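Local coordinates for protein serine-pyruvate aminotransferase (AgxT) (Sulfolobus solfataricus, PDB 3ZRR) that probably transfers amino groups between serine or alanine and keto acids such as pyruvate and glyoxylate, using pyridoxal 5'-phosphate as cofactor, at residues 26-31 / 238-243; 36-41 / 232-237; 57-62 / 221-226; 15-20 / 253-258. One frame throughout, in Å; residues are numbered along the deposited sequence.

Contact 1 (26-31 / 238-243); sequences VGFTSK and AAYFAT. With PXG (3-[O-phosphonopyridoxyl]--amino-benzoic acid), chain G.
The rings of Phe-28 and Tyr-240 meet obliquely, with centroids 5.2 Å apart and planes inclined at 40°. Phe-28 CE2 makes the nearest touch, 3.6 Å from Tyr-240 CB. Tyr-240 CD1 lies over one face of the phenylalanine near its rim, and the methyl CG2 of Thr-29 lies over the other. Farther back, Ala-238 CB rests 3.6 Å from Thr-29 CA, while Thr-29 OG1 is hydrogen-bonded to Val-8 N of the second subunit.

The two rings share a ligand, a phosphopyridoxyl-aminobenzoate, the cofactor joined to an aminobenzoate. Its C12 sits 3.4 Å from Tyr-240 CE1, over a face of the tyrosine, and also approaches Phe-28 CE1. With CG anti to the backbone N (chi1 175°), Tyr-240 extends toward the phosphate, where its OH donates to OP3 at 2.7 Å, in the plane of the ring. Thr-243 OG1 (2.7 Å from OP3) and Thr-243 N (2.9 Å from OP3) bring the donors gripping that one oxygen to three. A phenylalanine in place of Tyr-240 would probably still cover the aminobenzoate ring but would leave OP3 without one of these donors.

The second subunit supplies further bonds to the ligand, from Gly-63, Thr-64, Thr-138, Gln-188 and Arg-337. This is the composite cofactor pocket of fold-type I pyridoxal-phosphate enzymes, built where two subunits meet.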
# COMPACT_ATOMS: atom_id res chain seq x y z
N VAL A 26 12.95 6.89 -2.63
CA VAL A 26 14.03 6.02 -3.11
C VAL A 26 14.41 6.36 -4.56
O VAL A 26 13.53 6.55 -5.42
CB VAL A 26 13.60 4.50 -2.97
CG1 VAL A 26 14.57 3.55 -3.69
CG2 VAL A 26 13.52 4.13 -1.49
N GLY A 27 15.71 6.47 -4.83
CA GLY A 27 16.18 6.76 -6.19
C GLY A 27 17.30 5.79 -6.47
O GLY A 27 17.64 4.97 -5.61
N PHE A 28 17.91 5.91 -7.65
CA PHE A 28 18.94 4.94 -8.06
C PHE A 28 20.23 4.96 -7.21
O PHE A 28 21.04 4.03 -7.27
CB PHE A 28 19.25 5.06 -9.56
CG PHE A 28 20.02 6.30 -9.92
CD1 PHE A 28 19.35 7.48 -10.18
CD2 PHE A 28 21.41 6.27 -9.99
CE1 PHE A 28 20.06 8.64 -10.50
CE2 PHE A 28 22.13 7.42 -10.31
CZ PHE A 28 21.46 8.61 -10.57
N THR A 29 20.43 6.03 -6.42
CA THR A 29 21.60 6.11 -5.52
C THR A 29 21.31 5.72 -4.07
O THR A 29 22.25 5.57 -3.29
CB THR A 29 22.26 7.51 -5.52
OG1 THR A 29 21.36 8.48 -4.97
CG2 THR A 29 22.65 7.91 -6.94
N SER A 30 20.03 5.54 -3.73
CA SER A 30 19.60 5.15 -2.38
C SER A 30 20.18 3.78 -2.04
O SER A 30 20.22 2.88 -2.90
CB SER A 30 18.08 5.10 -2.27
OG SER A 30 17.49 6.29 -2.81
N LYS A 31 20.62 3.60 -0.80
CA LYS A 31 21.18 2.32 -0.44
C LYS A 31 20.12 1.21 -0.49
O LYS A 31 20.45 0.06 -0.78
CB LYS A 31 21.97 2.36 0.88
CG LYS A 31 21.18 2.49 2.16
CD LYS A 31 22.05 1.99 3.34
CE LYS A 31 21.60 2.59 4.66
NZ LYS A 31 22.07 4.00 4.80
N ALA A 238 26.50 2.86 -6.00
CA ALA A 238 25.55 3.38 -6.98
C ALA A 238 26.35 3.84 -8.20
O ALA A 238 27.46 4.35 -8.06
CB ALA A 238 24.74 4.52 -6.41
N ALA A 239 25.79 3.62 -9.39
CA ALA A 239 26.40 4.13 -10.62
C ALA A 239 25.28 4.48 -11.58
O ALA A 239 24.17 3.96 -11.46
CB ALA A 239 27.36 3.12 -11.23
N TYR A 240 25.55 5.41 -12.48
CA TYR A 240 24.49 5.90 -13.35
C TYR A 240 24.81 5.63 -14.80
O TYR A 240 25.85 6.05 -15.28
CB TYR A 240 24.31 7.40 -13.15
CG TYR A 240 23.31 7.97 -14.13
CD1 TYR A 240 21.97 7.61 -14.04
CD2 TYR A 240 23.71 8.83 -15.16
CE1 TYR A 240 21.02 8.11 -14.94
CE2 TYR A 240 22.76 9.34 -16.07
CZ TYR A 240 21.43 8.97 -15.96
OH TYR A 240 20.47 9.45 -16.83
N PHE A 241 23.93 4.93 -15.50
CA PHE A 241 23.94 4.98 -16.95
C PHE A 241 22.66 5.68 -17.43
O PHE A 241 22.72 6.73 -18.08
CB PHE A 241 24.07 3.60 -17.60
CG PHE A 241 23.64 3.59 -19.06
CD1 PHE A 241 24.29 4.42 -19.98
CD2 PHE A 241 22.57 2.80 -19.49
CE1 PHE A 241 23.91 4.44 -21.32
CE2 PHE A 241 22.16 2.82 -20.85
CZ PHE A 241 22.84 3.63 -21.77
N ALA A 242 21.51 5.07 -17.13
CA ALA A 242 20.19 5.66 -17.39
C ALA A 242 19.30 5.24 -16.23
O ALA A 242 19.56 4.22 -15.57
CB ALA A 242 19.60 5.17 -18.73
N THR A 243 18.28 6.04 -15.93
CA THR A 243 17.45 5.76 -14.76
C THR A 243 16.73 4.41 -14.95
O THR A 243 16.05 4.23 -15.96
CB THR A 243 16.42 6.90 -14.50
OG1 THR A 243 17.12 8.14 -14.30
CG2 THR A 243 15.52 6.60 -13.28
N1 PXG G . 17.73 14.49 -20.23
C2 PXG G . 17.70 15.22 -19.08
C2A PXG G . 17.58 16.72 -19.21
C3 PXG G . 17.75 14.58 -17.83
O3 PXG G . 17.69 15.32 -16.68
C5 PXG G . 17.87 12.48 -18.96
C6 PXG G . 17.82 13.16 -20.18
C5A PXG G . 17.97 10.97 -18.98
OP4 PXG G . 16.79 10.38 -18.40
P PXG G . 16.79 8.85 -17.87
OP1 PXG G . 17.22 7.97 -19.01
OP2 PXG G . 15.35 8.74 -17.48
OP3 PXG G . 17.84 8.75 -16.79
C4 PXG G . 17.83 13.19 -17.76
C4A PXG G . 17.87 12.43 -16.43
C7 PXG G . 21.32 14.06 -11.54
C8 PXG G . 20.65 13.04 -12.43
O2 PXG G . 22.51 13.84 -11.21
C9 PXG G . 19.87 13.49 -13.49
C10 PXG G . 19.22 12.61 -14.34
C11 PXG G . 19.35 11.23 -14.12
C12 PXG G . 20.13 10.76 -13.06
C13 PXG G . 20.78 11.66 -12.21
O8 PXG G . 20.68 15.08 -11.16
N9 PXG G . 18.47 13.16 -15.33
O HOH W 1 22.40 2.43 -9.02

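Contact 2 (36-41 / 232-237); sequences ALAYSL and GAEEGK
Ala-233 presents its methyl group to two leucines one turn apart on the facing helix. Leu-37 comes closer, with CD2 at 3.7 Å from Ala-233 CB; its CG stands anti to the backbone N (chi1 -178°), which lays the branched end along that methyl. Leu-41 reaches the same carbon less closely, its CD1 lying 4.3 Å from Ala-233 CB, and the same CD1 also touches the aliphatic CG of Glu-234. Between the leucines in sequence, Ala-38 packs on backbone instead, its CB 3.5 Å from Ala-233 O.

That carbonyl belongs to a Schellman motif, the standard ending of an alpha-helix: Gly-236 N bonds to Ala-233 O at 2.9 Å and Lys-237 N to Gly-232 O at 2.8 Å, with Gly-236 in the positive-phi position. Helix 223-234 therefore stops against the flank of helix 31-48.

Beyond the apolar shell, the carboxylate of Glu-234 turns back to the first helix and forms salt bridges with Arg-45 through OE1 and Lys-42 through OE2. On the buried side, Leu-37 and Leu-41 both rest on Ile-58 of strand 55-60, while Val-229 and Met-230 extend the packing along helix 223-234. Ser-40 keeps its hydroxyl within its own helix, OG donating to Ala-36 O at 2.9 Å.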
# COMPACT_ATOMS: atom_id res chain seq x y z
N ALA A 36 18.54 -3.71 -3.21
CA ALA A 36 17.52 -4.48 -3.93
C ALA A 36 18.06 -4.98 -5.26
O ALA A 36 17.82 -6.14 -5.66
CB ALA A 36 16.22 -3.66 -4.12
N LEU A 37 18.81 -4.12 -5.96
CA LEU A 37 19.43 -4.51 -7.22
C LEU A 37 20.43 -5.65 -7.00
O LEU A 37 20.34 -6.67 -7.67
CB LEU A 37 20.09 -3.31 -7.92
CG LEU A 37 20.76 -3.58 -9.28
CD1 LEU A 37 19.78 -4.30 -10.22
CD2 LEU A 37 21.24 -2.26 -9.92
N ALA A 38 21.37 -5.49 -6.05
CA ALA A 38 22.35 -6.56 -5.73
C ALA A 38 21.65 -7.88 -5.36
O ALA A 38 22.06 -8.95 -5.81
CB ALA A 38 23.30 -6.12 -4.58
N TYR A 39 20.61 -7.79 -4.54
CA TYR A 39 19.82 -8.96 -4.16
C TYR A 39 19.15 -9.65 -5.36
O TYR A 39 19.18 -10.89 -5.48
CB TYR A 39 18.79 -8.61 -3.09
CG TYR A 39 18.14 -9.85 -2.52
CD1 TYR A 39 18.76 -10.58 -1.49
CD2 TYR A 39 16.93 -10.33 -3.03
CE1 TYR A 39 18.18 -11.75 -0.99
CE2 TYR A 39 16.33 -11.48 -2.53
CZ TYR A 39 16.97 -12.18 -1.51
OH TYR A 39 16.37 -13.31 -1.02
N SER A 40 18.55 -8.85 -6.23
CA SER A 40 17.90 -9.36 -7.43
C SER A 40 18.93 -10.00 -8.38
O SER A 40 18.68 -11.05 -8.96
CB SER A 40 17.16 -8.23 -8.14
OG SER A 40 16.12 -7.74 -7.31
N LEU A 41 20.11 -9.38 -8.50
CA LEU A 41 21.18 -9.95 -9.34
C LEU A 41 21.59 -11.36 -8.85
O LEU A 41 21.69 -12.30 -9.66
CB LEU A 41 22.38 -8.98 -9.41
CG LEU A 41 22.17 -7.66 -10.14
CD1 LEU A 41 23.33 -6.70 -9.90
CD2 LEU A 41 21.91 -7.87 -11.67
N GLY A 232 28.74 -2.31 -9.99
CA GLY A 232 28.71 -1.37 -8.86
C GLY A 232 27.78 -1.86 -7.75
O GLY A 232 28.19 -1.91 -6.58
N ALA A 233 26.55 -2.23 -8.12
CA ALA A 233 25.55 -2.68 -7.14
C ALA A 233 26.05 -3.83 -6.26
O ALA A 233 25.86 -3.82 -5.06
CB ALA A 233 24.24 -3.07 -7.83
N GLU A 234 26.70 -4.82 -6.85
CA GLU A 234 27.20 -5.93 -6.05
C GLU A 234 28.37 -5.54 -5.13
O GLU A 234 28.67 -6.28 -4.20
CB GLU A 234 27.53 -7.16 -6.90
CG GLU A 234 26.31 -8.00 -7.19
CD GLU A 234 26.65 -9.34 -7.83
OE1 GLU A 234 27.04 -9.37 -9.03
OE2 GLU A 234 26.51 -10.37 -7.14
N GLU A 235 29.03 -4.41 -5.39
CA GLU A 235 30.06 -3.90 -4.48
C GLU A 235 29.44 -2.85 -3.55
O GLU A 235 30.14 -2.15 -2.82
CB GLU A 235 31.26 -3.32 -5.26
CG GLU A 235 32.04 -4.36 -6.10
CD GLU A 235 33.07 -5.18 -5.29
OE1 GLU A 235 33.60 -4.68 -4.28
OE2 GLU A 235 33.38 -6.32 -5.69
N GLY A 236 28.11 -2.75 -3.57
CA GLY A 236 27.41 -1.78 -2.74
C GLY A 236 27.57 -0.33 -3.19
O GLY A 236 27.46 0.58 -2.38
N LYS A 237 27.82 -0.12 -4.49
CA LYS A 237 28.02 1.22 -5.05
C LYS A 237 26.93 1.60 -6.04
O LYS A 237 26.49 0.76 -6.84
CB LYS A 237 29.38 1.32 -5.74
CG LYS A 237 30.59 1.21 -4.83
CD LYS A 237 31.81 1.89 -5.46
CE LYS A 237 33.13 1.28 -4.98
NZ LYS A 237 33.38 -0.03 -5.64

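Contact 3 (57-62 / 221-226); sequences LIIPGG and LDLRNW. With PXG (3-[O-phosphonopyridoxyl]--amino-benzoic acid), chain C.
Ile-59 and Pro-60 lie over one face of the Trp-226 indole, the dense end of this contact. With CG1 between the backbone N and the carbonyl carbon (chi1 67°), Ile-59 holds CG2 above the five-membered ring in a CH-pi contact, 4.0 Å from its centroid and 20° off the normal. Pro-60 CD settles on the six-membered ring, 3.4 Å from Trp-226 CZ2. Rotation of the indole is probably restrained: NE1 is hydrogen-bonded to Tyr-220 O and Phe-241 meets the ring edge-to-face.

Strand 55-60 borders the large mixed sheet of this fold-type I aminotransferase. It runs into Gly-61 and Gly-62, the latter the N-cap of the helix whose start, Gly-63 and Thr-64, binds the cofactor phosphate; Gly-62 CA lies 3.5 Å from OP1 of the ligand.

Among the aliphatic side chains the fit is slacker: Leu-57 CD2 and Leu-223 CD2 are 4.2 Å apart, as are Ile-59 CD1 and Leu-221 CD2. On the far flank, where Arg-224 is partly exposed, polar bonds take over. Asp-222 OD1 caps helix 223-234, accepting from Arg-224 N at 3.0 Å, and takes Arg-224 NH1 in a salt bridge from the opposite face of its carboxylate plane.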
# COMPACT_ATOMS: atom_id res chain seq x y z
N LEU A 57 22.46 -9.28 -15.48
CA LEU A 57 22.08 -7.89 -15.70
C LEU A 57 20.57 -7.79 -15.66
O LEU A 57 19.85 -8.72 -16.07
CB LEU A 57 22.60 -7.35 -17.05
CG LEU A 57 24.12 -7.32 -17.27
CD1 LEU A 57 24.61 -8.61 -17.92
CD2 LEU A 57 24.59 -6.11 -18.06
N ILE A 58 20.11 -6.65 -15.15
CA ILE A 58 18.69 -6.34 -15.09
C ILE A 58 18.56 -5.00 -15.79
O ILE A 58 19.12 -4.00 -15.35
CB ILE A 58 18.21 -6.30 -13.63
CG1 ILE A 58 18.29 -7.72 -13.03
CG2 ILE A 58 16.80 -5.75 -13.53
CD1 ILE A 58 18.14 -7.77 -11.52
N ILE A 59 17.81 -5.00 -16.88
CA ILE A 59 17.67 -3.80 -17.71
C ILE A 59 16.19 -3.40 -17.84
O ILE A 59 15.31 -4.21 -17.61
CB ILE A 59 18.32 -4.01 -19.11
CG1 ILE A 59 17.54 -5.07 -19.91
CG2 ILE A 59 19.82 -4.47 -18.95
CD1 ILE A 59 17.93 -5.11 -21.44
N PRO A 60 15.91 -2.14 -18.21
CA PRO A 60 14.52 -1.75 -18.40
C PRO A 60 13.89 -2.47 -19.59
O PRO A 60 14.59 -2.83 -20.56
CB PRO A 60 14.63 -0.24 -18.70
CG PRO A 60 15.98 0.15 -18.12
CD PRO A 60 16.83 -1.01 -18.43
N GLY A 61 12.57 -2.65 -19.53
CA GLY A 61 11.80 -3.15 -20.64
C GLY A 61 11.12 -4.46 -20.32
O GLY A 61 10.18 -4.51 -19.52
N GLY A 62 11.59 -5.53 -20.94
CA GLY A 62 11.00 -6.86 -20.72
C GLY A 62 11.77 -7.92 -21.46
O GLY A 62 12.95 -7.71 -21.79
N LEU A 221 20.31 -0.35 -25.29
CA LEU A 221 20.34 -1.80 -25.19
C LEU A 221 21.73 -2.42 -25.40
O LEU A 221 21.84 -3.61 -25.62
CB LEU A 221 19.29 -2.43 -26.13
CG LEU A 221 17.84 -1.99 -25.86
CD1 LEU A 221 16.86 -2.73 -26.77
CD2 LEU A 221 17.43 -2.15 -24.37
N ASP A 222 22.80 -1.61 -25.29
CA ASP A 222 24.15 -2.14 -25.26
C ASP A 222 24.43 -2.52 -23.84
O ASP A 222 24.57 -1.65 -22.97
CB ASP A 222 25.15 -1.08 -25.75
CG ASP A 222 26.58 -1.60 -25.85
OD1 ASP A 222 26.88 -2.73 -25.42
OD2 ASP A 222 27.45 -0.87 -26.39
N LEU A 223 24.52 -3.83 -23.59
CA LEU A 223 24.80 -4.35 -22.27
C LEU A 223 26.06 -3.77 -21.64
O LEU A 223 26.17 -3.75 -20.42
CB LEU A 223 24.86 -5.89 -22.28
CG LEU A 223 23.56 -6.62 -22.63
CD1 LEU A 223 23.82 -8.12 -22.75
CD2 LEU A 223 22.42 -6.32 -21.60
N ARG A 224 27.01 -3.32 -22.47
CA ARG A 224 28.19 -2.60 -21.94
C ARG A 224 27.82 -1.42 -21.08
O ARG A 224 28.47 -1.17 -20.09
CB ARG A 224 29.15 -2.14 -23.05
CG ARG A 224 29.83 -3.30 -23.79
CD ARG A 224 30.39 -2.87 -25.15
NE ARG A 224 30.86 -4.06 -25.87
CZ ARG A 224 30.08 -4.87 -26.58
NH1 ARG A 224 28.76 -4.63 -26.69
NH2 ARG A 224 30.60 -5.93 -27.19
N ASN A 225 26.77 -0.70 -21.46
CA ASN A 225 26.39 0.51 -20.74
C ASN A 225 25.76 0.22 -19.38
O ASN A 225 25.85 1.04 -18.47
CB ASN A 225 25.49 1.39 -21.61
CG ASN A 225 26.26 2.03 -22.77
OD1 ASN A 225 27.43 2.34 -22.62
ND2 ASN A 225 25.61 2.22 -23.90
N TRP A 226 25.16 -0.96 -19.26
CA TRP A 226 24.55 -1.41 -18.00
C TRP A 226 25.51 -2.12 -17.05
O TRP A 226 25.30 -2.10 -15.84
CB TRP A 226 23.30 -2.29 -18.25
CG TRP A 226 22.21 -1.52 -18.88
CD1 TRP A 226 21.86 -1.56 -20.20
CD2 TRP A 226 21.35 -0.53 -18.26
NE1 TRP A 226 20.84 -0.67 -20.44
CE2 TRP A 226 20.49 -0.04 -19.28
CE3 TRP A 226 21.23 -0.03 -16.96
CZ2 TRP A 226 19.50 0.94 -19.03
CZ3 TRP A 226 20.25 0.95 -16.71
CH2 TRP A 226 19.39 1.42 -17.74
N1 PXG C . 9.61 -14.49 -25.19
C2 PXG C . 8.59 -15.20 -24.67
C2A PXG C . 8.68 -16.71 -24.61
C3 PXG C . 7.46 -14.53 -24.17
O3 PXG C . 6.46 -15.27 -23.64
C5 PXG C . 8.44 -12.43 -24.76
C6 PXG C . 9.57 -13.13 -25.24
C5A PXG C . 8.41 -10.90 -24.85
OP4 PXG C . 8.42 -10.39 -23.51
P PXG C . 8.01 -8.88 -23.23
OP1 PXG C . 8.26 -8.76 -21.75
OP2 PXG C . 6.57 -8.76 -23.69
OP3 PXG C . 8.97 -8.13 -24.13
C4 PXG C . 7.38 -13.14 -24.21
C4A PXG C . 6.19 -12.37 -23.67
C7 PXG C . 0.31 -13.72 -24.79
C8 PXG C . 1.47 -12.87 -24.35
O2 PXG C . -0.33 -13.40 -25.82
C9 PXG C . 2.72 -13.45 -24.08
C10 PXG C . 3.79 -12.64 -23.68
C11 PXG C . 3.57 -11.27 -23.56
C12 PXG C . 2.32 -10.69 -23.82
C13 PXG C . 1.27 -11.51 -24.22
O8 PXG C . 0.01 -14.72 -24.08
N9 PXG C . 5.01 -13.17 -23.42

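Contact 4 (15-20 / 253-258); sequences EDVLVA and AEAFRL. With CA (calcium ion), chain D.
Glu-254 lies against helix 15-19 with the aliphatic part of its side chain. Its CB is 3.6 Å from Ala-20 CB, and its CG sits 3.5 Å from Asp-16 O and also touches Val-17 CA. With CG anti to the backbone N (chi1 -178°) and a bend at chi2, the carboxylate is turned along its own helix to Arg-257, one turn on. Next in sequence, Ala-255 offers CA to the CG2 methyl of Val-17, 4.0 Å away. Arg-257 then grips Glu-254 side-on, NE to OE1 at 2.9 Å and 166°, and NH2 to OE2. Leu-258 closes the row, its CD1 meeting Val-17 CG2 obliquely at 3.9 Å.

Glu-254 OE2 and Asp-16 OD1 are 5.3 Å apart, and the calcium ion on Asp-16 and Arg-257 on Glu-254 probably offset these like charges. Replacing Glu-254 by alanine is likely to open a gap beside Asp-16 O and leave the guanidinium of Arg-257 without its carboxylate mate. Asp-16 itself holds the calcium ion through both carboxylate oxygens, OD1 at 2.3 Å, and Glu-23 of the third subunit binds the same ion, so the metal joins two chains.

The short helix 15-19 runs roughly antiparallel to segment 253-258, at 147° with axes 8.7 Å apart. Another side of helix 246-262 packs on helix 31-48, Ala-253 against Ala-36 and Ser-40, and Phe-256 against Tyr-39 and Val-47.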
# COMPACT_ATOMS: atom_id res chain seq x y z
N GLU A 15 0.58 -9.80 -3.24
CA GLU A 15 0.48 -8.44 -2.75
C GLU A 15 1.77 -7.98 -2.10
O GLU A 15 2.17 -6.83 -2.30
CB GLU A 15 -0.69 -8.28 -1.76
CG GLU A 15 -1.18 -6.83 -1.70
CD GLU A 15 -1.74 -6.35 -3.03
OE1 GLU A 15 -2.53 -7.10 -3.65
OE2 GLU A 15 -1.39 -5.23 -3.47
N ASP A 16 2.41 -8.87 -1.32
CA ASP A 16 3.72 -8.59 -0.72
C ASP A 16 4.72 -8.06 -1.75
O ASP A 16 5.51 -7.17 -1.44
CB ASP A 16 4.33 -9.85 -0.09
CG ASP A 16 3.61 -10.28 1.17
OD1 ASP A 16 3.32 -9.44 2.06
OD2 ASP A 16 3.31 -11.49 1.28
N VAL A 17 4.69 -8.63 -2.95
CA VAL A 17 5.59 -8.19 -4.01
C VAL A 17 5.30 -6.73 -4.39
O VAL A 17 6.21 -5.89 -4.41
CB VAL A 17 5.50 -9.16 -5.24
CG1 VAL A 17 6.33 -8.63 -6.38
CG2 VAL A 17 5.99 -10.56 -4.86
N LEU A 18 4.03 -6.44 -4.67
CA LEU A 18 3.62 -5.08 -5.04
C LEU A 18 3.91 -4.06 -3.96
O LEU A 18 4.49 -2.99 -4.24
CB LEU A 18 2.15 -5.05 -5.44
CG LEU A 18 1.83 -5.76 -6.76
CD1 LEU A 18 0.42 -5.48 -7.14
CD2 LEU A 18 2.79 -5.34 -7.88
N VAL A 19 3.53 -4.41 -2.73
CA VAL A 19 3.66 -3.53 -1.59
C VAL A 19 5.12 -3.16 -1.32
O VAL A 19 5.40 -2.06 -0.81
CB VAL A 19 3.01 -4.20 -0.33
CG1 VAL A 19 3.48 -3.56 0.96
CG2 VAL A 19 1.49 -4.13 -0.45
N ALA A 20 6.06 -4.03 -1.69
CA ALA A 20 7.51 -3.71 -1.57
C ALA A 20 7.92 -2.48 -2.40
O ALA A 20 8.95 -1.86 -2.14
CB ALA A 20 8.36 -4.91 -1.94
N ALA A 253 13.07 -7.63 -6.04
CA ALA A 253 13.87 -8.14 -4.93
C ALA A 253 13.00 -8.94 -3.98
O ALA A 253 13.42 -10.00 -3.47
CB ALA A 253 14.58 -6.99 -4.17
N GLU A 254 11.79 -8.44 -3.76
CA GLU A 254 10.82 -9.11 -2.90
C GLU A 254 10.34 -10.43 -3.52
O GLU A 254 10.24 -11.44 -2.82
CB GLU A 254 9.65 -8.18 -2.60
CG GLU A 254 8.57 -8.76 -1.66
CD GLU A 254 9.09 -9.24 -0.28
OE1 GLU A 254 10.24 -8.95 0.15
OE2 GLU A 254 8.30 -9.91 0.40
N ALA A 255 10.09 -10.44 -4.83
CA ALA A 255 9.78 -11.69 -5.52
C ALA A 255 10.91 -12.71 -5.34
O ALA A 255 10.65 -13.87 -5.03
CB ALA A 255 9.46 -11.45 -7.00
N PHE A 256 12.16 -12.28 -5.51
CA PHE A 256 13.31 -13.19 -5.32
C PHE A 256 13.43 -13.70 -3.87
O PHE A 256 13.81 -14.85 -3.65
CB PHE A 256 14.64 -12.58 -5.79
CG PHE A 256 14.87 -12.70 -7.27
CD1 PHE A 256 14.93 -13.95 -7.89
CD2 PHE A 256 15.06 -11.55 -8.05
CE1 PHE A 256 15.16 -14.06 -9.28
CE2 PHE A 256 15.29 -11.65 -9.44
CZ PHE A 256 15.34 -12.91 -10.04
N ARG A 257 13.09 -12.85 -2.90
CA ARG A 257 13.05 -13.30 -1.50
C ARG A 257 12.04 -14.45 -1.34
O ARG A 257 12.37 -15.50 -0.79
CB ARG A 257 12.75 -12.14 -0.53
CG ARG A 257 13.24 -12.41 0.91
CD ARG A 257 12.75 -11.40 1.95
NE ARG A 257 11.32 -11.08 1.87
CZ ARG A 257 10.33 -11.79 2.43
NH1 ARG A 257 10.57 -12.90 3.11
NH2 ARG A 257 9.07 -11.38 2.30
N LEU A 258 10.84 -14.28 -1.87
CA LEU A 258 9.82 -15.34 -1.83
C LEU A 258 10.23 -16.60 -2.59
O LEU A 258 9.98 -17.72 -2.12
CB LEU A 258 8.48 -14.80 -2.30
CG LEU A 258 7.91 -13.72 -1.38
CD1 LEU A 258 6.65 -13.12 -2.00
CD2 LEU A 258 7.62 -14.28 0.03
CA CA D . 2.67 -10.77 3.85
O HOH W 2 0.95 -11.38 2.59

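How the contacts relate
The four contacts are nested along the chain: contact 4 encloses contact 1, which encloses contact 2, which encloses contact 3. Thus residues 15-62 run past residues 221-258 in reverse order, and distant parts of the sequence are brought together. Contacts 1 and 2 adjoin in the sequence, with centres 11 Å apart, whereas contacts 3 and 4 lie 22 Å apart. Helix 223-234 serves contacts 2 and 3, which also touch through Ile-58; Ala-242 O of contact 1 packs on the Trp-226 indole of contact 3; and helix 31-48 meets helix 246-262 between contacts 2 and 4. Contacts 1 and 3 border the two cofactor pockets shared with the second subunit, while contact 4 carries an intersubunit calcium site.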